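Local coordinates for flagellar hook protein FlgE (Caulobacter crescentus CB15, PDB 5AY6) that builds the flagellar hook, the universal joint thought to pass motor torque to the filament, and is represented here by a central fragment, at residues A[17-22]-A[187-192]; A[39-44]-A[118-123]; A[46-51]-A[69-74]; A[96-101]-A[111-116]. One frame throughout, in Å; residues are numbered along the deposited sequence.

Interaction 1 of 4, residues A[17-22]-A[187-192]; sequences QPVAAA and MLKGPG
Gln17 and Lys189 run antiparallel, flank to flank, with Val19 set crosswise to the lysine. Lys189 carries CG anti to its backbone N (chi1 -176°), which lays the CB-CG part of the chain against the backbone of 17-22: Gln17 O sits 3.3 Å from Lys189 CG, and Gln17 CG lies 3.9 Å from Lys189 CB. Val19, two residues on from Gln17, brings CG2 to 4.0 Å from Lys189 CG and 3.5 Å from Gly190 O. Bends at chi2 and chi4 then turn the lysine back on its own loop, where NZ donates to Gly190 O from above the carbonyl plane, weakly to Gly192 O, and to Gln195 O. Gln17 likewise folds home, NE2 donating almost straight to Pro18 O on a lone pair. Water 1 bridges the backbones, accepting from Ala20 N and donating to Lys189 O. An alanine at Lys189 lacks the chain that meets Val19 CG2 and the amine tied to Gly190 O and Gln195 O, which would probably leave the 190-192 loop less firmly held. The contact joins the loop between strands 6-12 and 24-39 to the end of strand 180-189, with Trp196 of strand 195-202 making a cation-pi contact to Lys189 and Ser24 touching Val19.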
loop_
_atom_site.group_PDB
_atom_site.type_symbol
_atom_site.label_atom_id
_atom_site.label_comp_id
_atom_site.label_asym_id
_atom_site.label_seq_id
_atom_site.Cartn_x
_atom_site.Cartn_y
_atom_site.Cartn_z
ATOM N N GLN A 17 -8.454 11.499 7.239
ATOM C CA GLN A 17 -9.075 10.385 6.528
ATOM C C GLN A 17 -8.770 9.079 7.250
ATOM O O GLN A 17 -7.612 8.710 7.409
ATOM C CB GLN A 17 -8.584 10.312 5.078
ATOM C CG GLN A 17 -8.911 8.998 4.383
ATOM C CD GLN A 17 -10.373 8.883 3.998
ATOM O OE1 GLN A 17 -10.894 9.710 3.253
ATOM N NE2 GLN A 17 -11.044 7.854 4.504
ATOM N N PRO A 18 -9.815 8.394 7.727
ATOM C CA PRO A 18 -9.590 7.149 8.461
ATOM C C PRO A 18 -9.192 6.001 7.536
ATOM O O PRO A 18 -9.619 5.942 6.382
ATOM C CB PRO A 18 -10.945 6.885 9.128
ATOM C CG PRO A 18 -11.932 7.606 8.287
ATOM C CD PRO A 18 -11.228 8.812 7.748
ATOM N N VAL A 19 -8.363 5.104 8.053
ATOM C CA VAL A 19 -7.870 3.965 7.293
ATOM C C VAL A 19 -8.993 2.980 6.962
ATOM O O VAL A 19 -9.791 2.628 7.827
ATOM C CB VAL A 19 -6.767 3.237 8.073
ATOM C CG1 VAL A 19 -6.196 2.106 7.250
ATOM C CG2 VAL A 19 -5.666 4.212 8.463
ATOM N N ALA A 20 -9.051 2.536 5.708
ATOM C CA ALA A 20 -10.064 1.567 5.296
ATOM C C ALA A 20 -9.811 0.201 5.929
ATOM O O ALA A 20 -8.668 -0.169 6.203
ATOM C CB ALA A 20 -10.103 1.445 3.785
ATOM N N ALA A 21 -10.889 -0.544 6.149
ATOM C CA ALA A 21 -10.801 -1.902 6.676
ATOM C C ALA A 21 -9.955 -2.804 5.778
ATOM O O ALA A 21 -9.365 -3.772 6.249
ATOM C CB ALA A 21 -12.186 -2.487 6.848
ATOM N N ALA A 22 -9.898 -2.489 4.488
ATOM C CA ALA A 22 -9.075 -3.261 3.557
ATOM C C ALA A 22 -7.582 -2.943 3.695
ATOM O O ALA A 22 -6.740 -3.642 3.138
ATOM C CB ALA A 22 -9.531 -3.016 2.122
ATOM N N MET A 187 -5.149 6.685 -4.459
ATOM C CA MET A 187 -4.500 6.689 -3.160
ATOM C C MET A 187 -5.377 6.157 -2.032
ATOM O O MET A 187 -6.602 6.308 -2.037
ATOM C CB MET A 187 -4.023 8.103 -2.822
ATOM C CG MET A 187 -2.747 8.505 -3.555
ATOM S SD MET A 187 -2.455 10.271 -3.486
ATOM C CE MET A 187 -3.906 10.878 -4.343
ATOM N N LEU A 188 -4.715 5.524 -1.071
ATOM C CA LEU A 188 -5.343 5.005 0.134
ATOM C C LEU A 188 -4.588 5.540 1.331
ATOM O O LEU A 188 -3.357 5.592 1.310
ATOM C CB LEU A 188 -5.316 3.476 0.158
ATOM C CG LEU A 188 -6.284 2.687 -0.719
ATOM C CD1 LEU A 188 -5.746 1.278 -0.934
ATOM C CD2 LEU A 188 -7.661 2.646 -0.071
ATOM N N LYS A 189 -5.310 5.931 2.375
ATOM C CA LYS A 189 -4.660 6.263 3.633
ATOM C C LYS A 189 -3.941 5.028 4.163
ATOM O O LYS A 189 -4.541 3.960 4.283
ATOM C CB LYS A 189 -5.671 6.772 4.664
ATOM C CG LYS A 189 -5.032 7.235 5.967
ATOM C CD LYS A 189 -4.229 8.510 5.750
ATOM C CE LYS A 189 -3.383 8.851 6.961
ATOM N NZ LYS A 189 -2.233 7.919 7.106
ATOM N N GLY A 190 -2.655 5.173 4.465
ATOM C CA GLY A 190 -1.876 4.080 5.013
ATOM C C GLY A 190 -1.978 4.036 6.526
ATOM O O GLY A 190 -2.505 4.962 7.140
ATOM N N PRO A 191 -1.470 2.959 7.138
ATOM C CA PRO A 191 -1.542 2.782 8.592
ATOM C C PRO A 191 -0.568 3.689 9.344
ATOM O O PRO A 191 -0.781 3.975 10.526
ATOM C CB PRO A 191 -1.177 1.305 8.785
ATOM C CG PRO A 191 -0.365 0.954 7.590
ATOM C CD PRO A 191 -0.895 1.785 6.457
ATOM N N GLY A 192 0.482 4.135 8.665
ATOM C CA GLY A 192 1.475 4.991 9.283
ATOM C C GLY A 192 1.007 6.430 9.333
ATOM O O GLY A 192 0.116 6.821 8.581
HETATM O O HOH W 1 -7.215 3.355 3.901
#

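Interaction 2 of 4, residues A[39-44]-A[118-123]; sequences VDSATN and GTTVNL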
loop_
_atom_site.group_PDB
_atom_site.type_symbol
_atom_site.label_atom_id
_atom_site.label_comp_id
_atom_site.label_asym_id
_atom_site.label_seq_id
_atom_site.Cartn_x
_atom_site.Cartn_y
_atom_site.Cartn_z
ATOM N N VAL A 39 -4.974 -14.855 28.728
ATOM C CA VAL A 39 -4.186 -14.869 29.958
ATOM C C VAL A 39 -2.704 -14.662 29.663
ATOM O O VAL A 39 -2.133 -15.361 28.822
ATOM C CB VAL A 39 -4.374 -16.191 30.722
ATOM C CG1 VAL A 39 -3.518 -16.208 31.982
ATOM C CG2 VAL A 39 -5.841 -16.394 31.064
ATOM N N ASP A 40 -2.083 -13.698 30.342
ATOM C CA ASP A 40 -0.660 -13.444 30.143
ATOM C C ASP A 40 0.173 -14.276 31.109
ATOM O O ASP A 40 -0.369 -14.969 31.969
ATOM C CB ASP A 40 -0.324 -11.947 30.282
ATOM C CG ASP A 40 -0.650 -11.370 31.661
ATOM O OD1 ASP A 40 -0.554 -12.084 32.681
ATOM O OD2 ASP A 40 -0.987 -10.167 31.725
ATOM N N SER A 41 1.493 -14.189 30.975
ATOM C CA SER A 41 2.398 -15.014 31.767
ATOM C C SER A 41 2.356 -14.668 33.258
ATOM O O SER A 41 2.903 -15.401 34.081
ATOM C CB SER A 41 3.828 -14.888 31.233
ATOM O OG SER A 41 4.248 -13.533 31.184
ATOM N N ALA A 42 1.701 -13.562 33.599
ATOM C CA ALA A 42 1.524 -13.165 34.996
ATOM C C ALA A 42 0.116 -13.501 35.493
ATOM O O ALA A 42 -0.349 -12.935 36.486
ATOM C CB ALA A 42 1.802 -11.680 35.168
ATOM N N THR A 43 -0.545 -14.416 34.781
ATOM C CA THR A 43 -1.892 -14.916 35.092
ATOM C C THR A 43 -2.997 -13.858 34.995
ATOM O O THR A 43 -4.124 -14.094 35.429
ATOM C CB THR A 43 -1.961 -15.555 36.506
ATOM O OG1 THR A 43 -1.943 -14.529 37.509
ATOM C CG2 THR A 43 -0.800 -16.512 36.726
ATOM N N ASN A 44 -2.685 -12.704 34.415
ATOM C CA ASN A 44 -3.691 -11.668 34.214
ATOM C C ASN A 44 -4.407 -11.845 32.879
ATOM O O ASN A 44 -3.769 -12.139 31.867
ATOM C CB ASN A 44 -3.054 -10.281 34.293
ATOM C CG ASN A 44 -2.423 -10.010 35.645
ATOM O OD1 ASN A 44 -2.951 -10.417 36.680
ATOM N ND2 ASN A 44 -1.283 -9.327 35.640
ATOM N N GLY A 118 8.362 -7.585 30.800
ATOM C CA GLY A 118 8.598 -8.849 30.125
ATOM C C GLY A 118 7.455 -9.843 30.177
ATOM O O GLY A 118 7.617 -11.011 29.814
ATOM N N THR A 119 6.298 -9.385 30.636
ATOM C CA THR A 119 5.095 -10.207 30.614
ATOM C C THR A 119 4.712 -10.501 29.166
ATOM O O THR A 119 4.788 -9.621 28.305
ATOM C CB THR A 119 3.925 -9.510 31.340
ATOM O OG1 THR A 119 4.315 -9.178 32.680
ATOM C CG2 THR A 119 2.709 -10.413 31.390
ATOM N N THR A 120 4.312 -11.739 28.890
ATOM C CA THR A 120 3.996 -12.129 27.520
ATOM C C THR A 120 2.586 -12.683 27.377
ATOM O O THR A 120 1.958 -13.074 28.360
ATOM C CB THR A 120 4.994 -13.192 26.984
ATOM O OG1 THR A 120 4.936 -14.375 27.797
ATOM C CG2 THR A 120 6.414 -12.648 26.971
ATOM N N VAL A 121 2.091 -12.694 26.142
ATOM C CA VAL A 121 0.907 -13.469 25.793
ATOM C C VAL A 121 1.259 -14.382 24.629
ATOM O O VAL A 121 2.237 -14.141 23.911
ATOM C CB VAL A 121 -0.304 -12.577 25.419
ATOM C CG1 VAL A 121 -0.696 -11.682 26.589
ATOM C CG2 VAL A 121 0.007 -11.745 24.185
ATOM N N ASN A 122 0.473 -15.437 24.447
ATOM C CA ASN A 122 0.712 -16.367 23.353
ATOM C C ASN A 122 0.126 -15.864 22.039
ATOM O O ASN A 122 -1.042 -15.471 21.981
ATOM C CB ASN A 122 0.138 -17.744 23.697
ATOM C CG ASN A 122 0.847 -18.386 24.875
ATOM O OD1 ASN A 122 2.017 -18.101 25.139
ATOM N ND2 ASN A 122 0.142 -19.251 25.591
ATOM N N LEU A 123 0.945 -15.880 20.988
ATOM C CA LEU A 123 0.501 -15.481 19.655
ATOM C C LEU A 123 -0.718 -16.286 19.201
ATOM O O LEU A 123 -1.578 -15.772 18.484
ATOM C CB LEU A 123 1.631 -15.643 18.631
ATOM C CG LEU A 123 2.904 -14.815 18.815
ATOM C CD1 LEU A 123 3.847 -15.051 17.644
ATOM C CD2 LEU A 123 2.586 -13.332 18.952
HETATM O O HOH W 2 -1.873 -15.795 26.090
#
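The carboxylate of Asp40 is the flat group at the centre, and its OD1 is met out of plane from opposite sides, by Ala42 N at 2.8 Å and by Asn44 N at 2.8 Å. From strand 120-122 and the residue before it come methyl groups: Thr119 CG2 sits over one face, 3.5 Å from Asp40 CG and on the side of Ala42 N, and Val121 CG1 lies 3.7 Å from Asp40 CB. The other oxygen, OD2, is hydrogen-bonded to His46 NE2, so both ends of this buried group are held and its rotation is fixed; the several donors would be expected to favour the charged form. Asp40 reaches this place with CG between its backbone N and carbonyl carbon (chi1 61°). Ser41 adopts the same crowded torsion, which turns OG toward the strand, where it accepts a nearly straight bond from Thr120 N at 2.9 Å. Ser41 N answers by donating to Thr120 O, 2.9 Å away and in the carbonyl plane, so this one serine binds both backbone polar atoms of Thr120. Water 2 extends the link, donating to Val39 O and accepting from Asn122 N. The loop combines an Asx turn at Asp40 with a type I turn followed by a left-handed Thr43, the pattern of a type I turn with G1 bulge, closing the hairpin of strands 24-39 and 45-53 in the FlgE third domain.

Interaction 3 of 4, residues A[46-51]-A[69-74]; sequences HNYDVV and VDIKEN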
loop_
_atom_site.group_PDB
_atom_site.type_symbol
_atom_site.label_atom_id
_atom_site.label_comp_id
_atom_site.label_asym_id
_atom_site.label_seq_id
_atom_site.Cartn_x
_atom_site.Cartn_y
_atom_site.Cartn_z
ATOM N N HIS A 46 -6.880 -10.541 29.653
ATOM C CA HIS A 46 -7.153 -9.337 28.877
ATOM C C HIS A 46 -8.163 -9.594 27.765
ATOM O O HIS A 46 -8.367 -10.730 27.342
ATOM C CB HIS A 46 -5.871 -8.786 28.244
ATOM C CG HIS A 46 -4.696 -8.732 29.170
ATOM N ND1 HIS A 46 -4.253 -7.565 29.736
ATOM C CD2 HIS A 46 -3.860 -9.711 29.604
ATOM C CE1 HIS A 46 -3.193 -7.817 30.495
ATOM N NE2 HIS A 46 -2.941 -9.110 30.429
ATOM N N ASN A 47 -8.785 -8.519 27.296
ATOM C CA ASN A 47 -9.473 -8.528 26.015
ATOM C C ASN A 47 -8.667 -7.672 25.048
ATOM O O ASN A 47 -8.320 -6.530 25.361
ATOM C CB ASN A 47 -10.903 -8.004 26.138
ATOM C CG ASN A 47 -11.766 -8.859 27.046
ATOM O OD1 ASN A 47 -11.529 -10.055 27.208
ATOM N ND2 ASN A 47 -12.776 -8.243 27.645
ATOM N N TYR A 48 -8.357 -8.225 23.883
ATOM C CA TYR A 48 -7.505 -7.534 22.923
ATOM C C TYR A 48 -8.187 -7.329 21.581
ATOM O O TYR A 48 -8.982 -8.159 21.143
ATOM C CB TYR A 48 -6.202 -8.310 22.695
ATOM C CG TYR A 48 -5.207 -8.262 23.828
ATOM C CD1 TYR A 48 -4.650 -7.058 24.240
ATOM C CD2 TYR A 48 -4.790 -9.428 24.460
ATOM C CE1 TYR A 48 -3.727 -7.013 25.264
ATOM C CE2 TYR A 48 -3.867 -9.392 25.483
ATOM C CZ TYR A 48 -3.340 -8.183 25.882
ATOM O OH TYR A 48 -2.421 -8.143 26.902
ATOM N N ASP A 49 -7.857 -6.225 20.924
ATOM C CA ASP A 49 -8.167 -6.065 19.512
ATOM C C ASP A 49 -6.919 -6.414 18.719
ATOM O O ASP A 49 -5.807 -6.041 19.101
ATOM C CB ASP A 49 -8.634 -4.643 19.195
ATOM C CG ASP A 49 -10.094 -4.415 19.546
ATOM O OD1 ASP A 49 -10.871 -5.392 19.523
ATOM O OD2 ASP A 49 -10.460 -3.257 19.839
ATOM N N VAL A 50 -7.098 -7.152 17.633
ATOM C CA VAL A 50 -5.977 -7.500 16.774
ATOM C C VAL A 50 -6.185 -6.873 15.405
ATOM O O VAL A 50 -7.190 -7.120 14.743
ATOM C CB VAL A 50 -5.811 -9.021 16.639
ATOM C CG1 VAL A 50 -4.546 -9.349 15.842
ATOM C CG2 VAL A 50 -5.761 -9.670 18.012
ATOM N N VAL A 51 -5.233 -6.049 14.988
ATOM C CA VAL A 51 -5.352 -5.350 13.720
ATOM C C VAL A 51 -4.197 -5.713 12.797
ATOM O O VAL A 51 -3.043 -5.385 13.081
ATOM C CB VAL A 51 -5.382 -3.816 13.916
ATOM C CG1 VAL A 51 -5.600 -3.108 12.583
ATOM C CG2 VAL A 51 -6.459 -3.419 14.921
ATOM N N VAL A 69 1.137 -5.807 12.277
ATOM C CA VAL A 69 0.207 -6.193 13.333
ATOM C C VAL A 69 0.229 -5.217 14.504
ATOM O O VAL A 69 1.298 -4.863 15.008
ATOM C CB VAL A 69 0.520 -7.603 13.881
ATOM C CG1 VAL A 69 -0.420 -7.949 15.031
ATOM C CG2 VAL A 69 0.425 -8.646 12.785
ATOM N N ASP A 70 -0.956 -4.785 14.931
ATOM C CA ASP A 70 -1.107 -4.029 16.173
ATOM C C ASP A 70 -1.963 -4.817 17.157
ATOM O O ASP A 70 -3.014 -5.348 16.788
ATOM C CB ASP A 70 -1.749 -2.661 15.925
ATOM C CG ASP A 70 -0.849 -1.718 15.149
ATOM O OD1 ASP A 70 0.342 -1.591 15.510
ATOM O OD2 ASP A 70 -1.341 -1.106 14.180
ATOM N N ILE A 71 -1.513 -4.898 18.405
ATOM C CA ILE A 71 -2.329 -5.477 19.469
ATOM C C ILE A 71 -2.805 -4.356 20.385
ATOM O O ILE A 71 -1.993 -3.615 20.950
ATOM C CB ILE A 71 -1.564 -6.522 20.294
ATOM C CG1 ILE A 71 -0.818 -7.494 19.377
ATOM C CG2 ILE A 71 -2.525 -7.269 21.212
ATOM C CD1 ILE A 71 -1.724 -8.296 18.483
ATOM N N LYS A 72 -4.118 -4.224 20.523
ATOM C CA LYS A 72 -4.678 -3.103 21.262
ATOM C C LYS A 72 -5.506 -3.552 22.460
ATOM O O LYS A 72 -6.190 -4.578 22.417
ATOM C CB LYS A 72 -5.530 -2.232 20.337
ATOM C CG LYS A 72 -4.759 -1.627 19.170
ATOM C CD LYS A 72 -5.611 -0.621 18.412
ATOM C CE LYS A 72 -4.846 0.000 17.255
ATOM N NZ LYS A 72 -5.638 1.074 16.585
ATOM N N GLU A 73 -5.425 -2.773 23.533
ATOM C CA GLU A 73 -6.231 -2.996 24.725
ATOM C C GLU A 73 -6.887 -1.680 25.121
ATOM O O GLU A 73 -6.198 -0.696 25.396
ATOM C CB GLU A 73 -5.377 -3.547 25.865
ATOM C CG GLU A 73 -6.165 -3.909 27.116
ATOM C CD GLU A 73 -5.297 -4.562 28.177
ATOM O OE1 GLU A 73 -4.100 -4.207 28.273
ATOM O OE2 GLU A 73 -5.813 -5.434 28.912
ATOM N N ASN A 74 -8.218 -1.668 25.129
ATOM C CA ASN A 74 -8.984 -0.442 25.352
ATOM C C ASN A 74 -8.554 0.689 24.416
ATOM O O ASN A 74 -8.473 1.847 24.824
ATOM C CB ASN A 74 -8.855 0.009 26.806
ATOM C CG ASN A 74 -9.205 -1.089 27.782
ATOM O OD1 ASN A 74 -10.102 -1.895 27.529
ATOM N ND2 ASN A 74 -8.497 -1.132 28.906
HETATM O O HOH W 3 -8.558 -6.254 28.829
HETATM O O HOH W 4 -9.504 -4.226 24.520
HETATM O O HOH W 5 -1.876 -5.756 27.807
HETATM O O HOH W 6 -1.781 -3.003 12.190
#
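Glu73 leaves strand 69-73 extended, with CG anti to its backbone N (chi1 -175°), and reaches along the neighbouring strand 46-51. Its CB lies 3.9 Å from Tyr48 CE1, at an oblique position to the ring. CG passes Asn47 O at 3.8 Å, and CD comes near both Tyr48 CE1 and His46 ND1. At the tip, OE2 accepts from His46 ND1 at 2.8 Å; the acceptor lies in the imidazole plane, while the ring nitrogen stands above the carboxylate plane, the two planes being 56° apart. OE2 also accepts a hydrogen bond from water 3, which accepts from Asn47 N, and OE1 accepts one from water 5, which lies 2.6 Å from Tyr48 OH. With NE2 engaged by Asp40, the imidazole stands between two carboxylates, a setting likely to favour its protonated form. Tyr48 OH covers one face of that imidazole, over its centre, and His46 CB in turn lies over one face of the tyrosine ring toward its rim. Ile71 CG2 makes an off-centre CH-pi contact with the Tyr48 ring, 4.2 Å from its centroid, and Ile71 CD1 meets Val50 CG1 on the same side of the sheet. Beneath these groups the backbones pair tightly: Asp49 and Lys72 exchange two bonds, and Val51 and Asp70 two more, with Val50 and Ile71 as the non-hydrogen-bonded pair between. This is the regular antiparallel pairing of a beta hairpin, strands 45-53 and 64-73, within the five-stranded sheet of the third domain.

Interaction 4 of 4, residues A[96-101]-A[111-116]; sequences TIDYKG and TTRINA
A side-on salt bridge backed by a tyrosine joins the end of strand 92-99, an outermost strand of the five-stranded antiparallel sheet in the third domain, to strand 111-113 of the small two-stranded sheet. The touching parts run in similar directions, 25° apart, but the link is made by side chains and water rather than by direct backbone bonds. Arg113 bends at chi3 (-74°) and grips Asp98 with two nitrogens: NE donates to OD1 at 2.8 Å and NH2 to OD2 at 2.8 Å, each oxygen using its syn lone pair. Carboxylate and guanidinium are nearly coplanar. OD1 also accepts from Tyr99 N, and OD2 from Thr106 N, so the carboxylate is fixed at both oxygens. Tyr99 lies alongside the arginine, its CE2 over the centre of one guanidinium face while the ring plane stands 68° from it. A leucine at Arg113 has no guanidinium to pair with the carboxylate or to lie against Tyr99 CE2, and the buried Asp98 would probably be less well neutralised and held. Nearer the start of both segments, Ile97 CG2 lies 3.2 Å from Thr112 OG1, and water 8 lies between Arg113 N, from which it accepts, and Ile97 O, 2.8 Å from the water. The phenol ring swings over 115-116 because CG sits between the backbone N and carbonyl carbon (chi1 72°); Ala116 CA makes a CH-pi contact over its face, 3.7 Å from the ring centroid of Tyr99.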
loop_
_atom_site.group_PDB
_atom_site.type_symbol
_atom_site.label_atom_id
_atom_site.label_comp_id
_atom_site.label_asym_id
_atom_site.label_seq_id
_atom_site.Cartn_x
_atom_site.Cartn_y
_atom_site.Cartn_z
ATOM N N THR A 96 8.172 -9.933 14.556
ATOM C CA THR A 96 8.883 -8.886 15.278
ATOM C C THR A 96 7.953 -8.187 16.262
ATOM O O THR A 96 8.266 -7.103 16.756
ATOM C CB THR A 96 9.484 -7.830 14.332
ATOM O OG1 THR A 96 8.430 -7.117 13.669
ATOM C CG2 THR A 96 10.404 -8.485 13.301
ATOM N N ILE A 97 6.808 -8.803 16.536
ATOM C CA ILE A 97 5.858 -8.230 17.485
ATOM C C ILE A 97 6.483 -8.169 18.868
ATOM O O ILE A 97 6.985 -9.167 19.385
ATOM C CB ILE A 97 4.543 -9.036 17.554
ATOM C CG1 ILE A 97 3.942 -9.214 16.160
ATOM C CG2 ILE A 97 3.534 -8.342 18.463
ATOM C CD1 ILE A 97 2.686 -10.074 16.150
ATOM N N ASP A 98 6.457 -6.982 19.459
ATOM C CA ASP A 98 7.052 -6.742 20.765
ATOM C C ASP A 98 6.254 -5.614 21.414
ATOM O O ASP A 98 5.441 -4.980 20.740
ATOM C CB ASP A 98 8.530 -6.370 20.624
ATOM C CG ASP A 98 9.338 -6.665 21.873
ATOM O OD1 ASP A 98 8.746 -7.016 22.917
ATOM O OD2 ASP A 98 10.579 -6.545 21.805
ATOM N N TYR A 99 6.469 -5.358 22.702
ATOM C CA TYR A 99 5.708 -4.304 23.374
ATOM C C TYR A 99 6.025 -2.953 22.732
ATOM O O TYR A 99 7.120 -2.756 22.205
ATOM C CB TYR A 99 5.985 -4.294 24.887
ATOM C CG TYR A 99 7.351 -3.799 25.332
ATOM C CD1 TYR A 99 7.596 -2.441 25.522
ATOM C CD2 TYR A 99 8.381 -4.691 25.608
ATOM C CE1 TYR A 99 8.836 -1.984 25.945
ATOM C CE2 TYR A 99 9.625 -4.244 26.035
ATOM C CZ TYR A 99 9.846 -2.890 26.201
ATOM O OH TYR A 99 11.079 -2.437 26.625
ATOM N N LYS A 100 5.060 -2.035 22.746
ATOM C CA LYS A 100 5.245 -0.742 22.080
ATOM C C LYS A 100 6.378 0.075 22.695
ATOM O O LYS A 100 6.362 0.381 23.889
ATOM C CB LYS A 100 3.954 0.083 22.112
ATOM C CG LYS A 100 4.100 1.452 21.443
ATOM C CD LYS A 100 2.779 2.198 21.379
ATOM C CE LYS A 100 2.236 2.482 22.766
ATOM N NZ LYS A 100 0.895 3.127 22.713
ATOM N N GLY A 101 7.354 0.428 21.863
ATOM C CA GLY A 101 8.476 1.247 22.286
ATOM C C GLY A 101 9.704 0.426 22.624
ATOM O O GLY A 101 10.742 0.972 22.997
ATOM N N THR A 111 5.364 -16.052 21.253
ATOM C CA THR A 111 4.837 -15.007 22.132
ATOM C C THR A 111 5.119 -13.585 21.651
ATOM O O THR A 111 5.872 -13.366 20.696
ATOM C CB THR A 111 5.416 -15.122 23.565
ATOM O OG1 THR A 111 6.827 -14.855 23.544
ATOM C CG2 THR A 111 5.162 -16.501 24.156
ATOM N N THR A 112 4.489 -12.623 22.321
ATOM C CA THR A 112 4.941 -11.238 22.290
ATOM C C THR A 112 4.957 -10.698 23.710
ATOM O O THR A 112 4.123 -11.081 24.536
ATOM C CB THR A 112 4.050 -10.327 21.415
ATOM O OG1 THR A 112 4.598 -9.002 21.403
ATOM C CG2 THR A 112 2.626 -10.263 21.958
ATOM N N ARG A 113 5.912 -9.824 24.003
ATOM C CA ARG A 113 5.875 -9.088 25.263
ATOM C C ARG A 113 4.727 -8.089 25.196
ATOM O O ARG A 113 4.387 -7.612 24.111
ATOM C CB ARG A 113 7.204 -8.371 25.528
ATOM C CG ARG A 113 8.383 -9.309 25.750
ATOM C CD ARG A 113 9.635 -8.563 26.220
ATOM N NE ARG A 113 10.272 -7.790 25.154
ATOM C CZ ARG A 113 11.422 -7.137 25.290
ATOM N NH1 ARG A 113 12.067 -7.164 26.448
ATOM N NH2 ARG A 113 11.934 -6.457 24.270
ATOM N N ILE A 114 4.118 -7.785 26.341
ATOM C CA ILE A 114 3.072 -6.767 26.384
ATOM C C ILE A 114 3.461 -5.603 27.297
ATOM O O ILE A 114 2.737 -4.611 27.391
ATOM C CB ILE A 114 1.719 -7.349 26.848
ATOM C CG1 ILE A 114 1.840 -7.943 28.253
ATOM C CG2 ILE A 114 1.222 -8.392 25.855
ATOM C CD1 ILE A 114 0.542 -8.525 28.784
ATOM N N ASN A 115 4.600 -5.728 27.970
ATOM C CA ASN A 115 5.173 -4.613 28.722
ATOM C C ASN A 115 6.689 -4.767 28.864
ATOM O O ASN A 115 7.238 -5.831 28.574
ATOM C CB ASN A 115 4.508 -4.476 30.101
ATOM C CG ASN A 115 4.656 -5.718 30.962
ATOM O OD1 ASN A 115 5.722 -6.326 31.028
ATOM N ND2 ASN A 115 3.576 -6.092 31.644
ATOM N N ALA A 116 7.360 -3.707 29.308
ATOM C CA ALA A 116 8.818 -3.716 29.416
ATOM C C ALA A 116 9.291 -4.672 30.506
ATOM O O ALA A 116 10.437 -5.125 30.495
ATOM C CB ALA A 116 9.340 -2.312 29.682
HETATM O O HOH W 7 6.748 -11.836 18.689
HETATM O O HOH W 8 8.231 -9.983 21.773
#

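Interactions 2, 3 and 4 form one cluster in the third domain, their centres 11 to 13 Å apart. Asp40 OD2 of interaction 2 lies 2.6 Å from His46 NE2 of interaction 3, extending the Glu73-His46 pair into the 39-44 loop. Interactions 2 and 4 meet along the two-stranded sheet: Val121 N is 3.1 Å from Thr112 O, and just beyond it Thr119 O is 2.8 Å from Ile114 N. Ile114 of interaction 4 also reaches interaction 3, its CD1 3.5 Å from Tyr48 OH. Interaction 1 stands apart, its centre 18 Å from that of interaction 3, and it closes the long chain loop within which the other three are nested.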